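Local coordinates for protein beta-xylanase (Roseburia intestinalis L1-82, PDB 6SGF) that binds xylan through this low-affinity CBM86 module, part of a larger family 10 xylanase that probably cleaves internal beta-1,4-xylosidic linkages, at residues B[41-46]-B[105-110]. Residues are numbered along the deposited sequence; the frame is centred on the assembly and turned at random.
Sequences VKWTLP and DAVGIM. With XYP (beta-D-xylopyranose), chain H.
V41 pairs with I109 and W43 with V107 as antiparallel hydrogen-bonded pairs. Each pair has two backbone bonds; the shortest is W43 N to V107 O at 2.8 Å. A fifth bond runs from L45 N to D105 O, with the donor above the carbonyl plane. K42 and G108 form a non-hydrogen-bonded pair.

W43, V107 and I109 pack on the buried face. CZ3, on the six-membered ring of the W43 indole, lies 3.8 Å from I109 CG1. I109 N and G108 CA lie at the ring edge, near its plane. V41 CG1, on the same strand as W43, lies over the centre of one ring face, 3.6 Å above its plane.

On the other face, K42 runs extended past A106, whose CB is a tight 3.4 Å from K42 CE. One water joins the charges, accepting from K42 NZ at 2.9 Å and donating to D105 OD2. Y73 adds a cation-pi contact to K42.

M110 continues the strand into the glycan pocket, its CE 3.2 Å from O3 of a xylose that K71, D78 and Q40 also bind.

In the five-strand antiparallel sheet, 15-19 lies beside 40-50 and 68-73 beside 103-110. Strand 119-130 of the second sheet packs on W43, L45, V107 and I109, completing a beta-sandwich.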
loop_
_atom_site.group_PDB
_atom_site.type_symbol
_atom_site.label_atom_id
_atom_site.label_comp_id
_atom_site.label_asym_id
_atom_site.label_seq_id
_atom_site.Cartn_x
_atom_site.Cartn_y
_atom_site.Cartn_z
ATOM N N VAL B 41 -3.168 -17.848 -5.836
ATOM C CA VAL B 41 -3.606 -16.742 -6.680
ATOM C C VAL B 41 -2.389 -16.220 -7.411
ATOM O O VAL B 41 -1.276 -16.228 -6.871
ATOM C CB VAL B 41 -4.265 -15.607 -5.872
ATOM C CG1 VAL B 41 -4.752 -14.485 -6.795
ATOM C CG2 VAL B 41 -5.400 -16.136 -5.067
ATOM N N LYS B 42 -2.588 -15.805 -8.650
ATOM C CA LYS B 42 -1.553 -15.190 -9.461
ATOM C C LYS B 42 -2.062 -13.827 -9.905
ATOM O O LYS B 42 -3.173 -13.734 -10.416
ATOM C CB LYS B 42 -1.215 -16.049 -10.677
ATOM C CG LYS B 42 -0.280 -15.352 -11.648
ATOM C CD LYS B 42 -0.016 -16.234 -12.890
ATOM C CE LYS B 42 0.909 -15.566 -13.857
ATOM N NZ LYS B 42 1.187 -16.407 -15.072
ATOM N N TRP B 43 -1.271 -12.771 -9.675
ATOM C CA TRP B 43 -1.635 -11.423 -10.082
ATOM C C TRP B 43 -0.677 -10.887 -11.146
ATOM O O TRP B 43 0.544 -11.006 -11.006
ATOM C CB TRP B 43 -1.601 -10.444 -8.916
ATOM C CG TRP B 43 -2.547 -10.614 -7.800
ATOM C CD1 TRP B 43 -3.764 -10.013 -7.652
ATOM C CD2 TRP B 43 -2.321 -11.377 -6.621
ATOM N NE1 TRP B 43 -4.331 -10.390 -6.444
ATOM C CE2 TRP B 43 -3.456 -11.217 -5.794
ATOM C CE3 TRP B 43 -1.274 -12.202 -6.187
ATOM C CZ2 TRP B 43 -3.560 -11.825 -4.561
ATOM C CZ3 TRP B 43 -1.385 -12.816 -4.966
ATOM C CH2 TRP B 43 -2.514 -12.621 -4.158
ATOM N N THR B 44 -1.230 -10.203 -12.147
ATOM C CA THR B 44 -0.441 -9.525 -13.156
ATOM C C THR B 44 -0.020 -8.144 -12.670
ATOM O O THR B 44 -0.783 -7.439 -12.000
ATOM C CB THR B 44 -1.243 -9.376 -14.460
ATOM O OG1 THR B 44 -1.785 -10.650 -14.854
ATOM C CG2 THR B 44 -0.319 -8.836 -15.578
ATOM N N LEU B 45 1.204 -7.765 -13.011
ATOM C CA LEU B 45 1.690 -6.437 -12.670
ATOM C C LEU B 45 1.184 -5.424 -13.696
ATOM O O LEU B 45 0.986 -5.767 -14.860
ATOM C CB LEU B 45 3.207 -6.431 -12.630
ATOM C CG LEU B 45 3.899 -7.341 -11.603
ATOM C CD1 LEU B 45 5.395 -7.041 -11.722
ATOM C CD2 LEU B 45 3.332 -7.099 -10.207
ATOM N N PRO B 46 0.962 -4.175 -13.299
ATOM C CA PRO B 46 0.514 -3.179 -14.294
ATOM C C PRO B 46 1.507 -2.989 -15.441
ATOM O O PRO B 46 1.108 -2.559 -16.529
ATOM C CB PRO B 46 0.346 -1.896 -13.466
ATOM C CG PRO B 46 0.249 -2.344 -12.064
ATOM C CD PRO B 46 1.053 -3.603 -11.951
ATOM N N ASP B 105 6.460 -10.628 -14.821
ATOM C CA ASP B 105 5.132 -10.297 -15.310
ATOM C C ASP B 105 4.050 -10.502 -14.259
ATOM O O ASP B 105 2.938 -9.979 -14.423
ATOM C CB ASP B 105 4.779 -11.147 -16.546
ATOM C CG ASP B 105 4.812 -12.662 -16.268
ATOM O OD1 ASP B 105 5.708 -13.136 -15.541
ATOM O OD2 ASP B 105 3.955 -13.393 -16.802
ATOM N N ALA B 106 4.343 -11.215 -13.177
ATOM C CA ALA B 106 3.310 -11.561 -12.207
ATOM C C ALA B 106 3.954 -11.976 -10.889
ATOM O O ALA B 106 5.147 -12.274 -10.826
ATOM C CB ALA B 106 2.413 -12.692 -12.719
ATOM N N VAL B 107 3.121 -12.004 -9.838
ATOM C CA VAL B 107 3.476 -12.539 -8.525
ATOM C C VAL B 107 2.332 -13.422 -8.038
ATOM O O VAL B 107 1.229 -13.412 -8.587
ATOM C CB VAL B 107 3.769 -11.422 -7.503
ATOM C CG1 VAL B 107 4.972 -10.585 -7.985
ATOM C CG2 VAL B 107 2.544 -10.575 -7.260
ATOM N N GLY B 108 2.614 -14.233 -7.016
ATOM C CA GLY B 108 1.606 -15.135 -6.507
ATOM C C GLY B 108 1.791 -15.460 -5.033
ATOM O O GLY B 108 2.874 -15.280 -4.459
ATOM N N ILE B 109 0.699 -15.938 -4.438
ATOM C CA ILE B 109 0.662 -16.447 -3.075
ATOM C C ILE B 109 -0.021 -17.803 -3.127
ATOM O O ILE B 109 -1.041 -17.948 -3.813
ATOM C CB ILE B 109 -0.087 -15.517 -2.107
ATOM C CG1 ILE B 109 0.637 -14.174 -1.999
ATOM C CG2 ILE B 109 -0.255 -16.249 -0.745
ATOM C CD1 ILE B 109 -0.121 -13.153 -1.076
ATOM N N MET B 110 0.554 -18.787 -2.435
ATOM C CA MET B 110 0.078 -20.166 -2.413
ATOM C C MET B 110 0.201 -20.725 -0.993
ATOM O O MET B 110 1.022 -20.256 -0.208
ATOM C CB MET B 110 0.912 -21.013 -3.396
ATOM C CG MET B 110 0.602 -22.476 -3.400
ATOM S SD MET B 110 1.685 -23.369 -4.568
ATOM C CE MET B 110 3.263 -23.397 -3.738
HETATM C C1 XYP H . 1.196 -26.504 -8.224
HETATM C C2 XYP H . 1.908 -25.224 -7.784
HETATM C C3 XYP H . 3.309 -25.541 -7.391
HETATM C C4 XYP H . 3.393 -26.717 -6.445
HETATM C C5 XYP H . 2.652 -27.962 -6.951
HETATM O O2 XYP H . 1.791 -24.261 -8.834
HETATM O O3 XYP H . 3.865 -24.360 -6.745
HETATM O O4 XYP H . 4.790 -27.007 -6.280
HETATM O O5 XYP H . 1.262 -27.556 -7.167
HETATM O O HOH W 1 3.885 -15.848 -16.056
#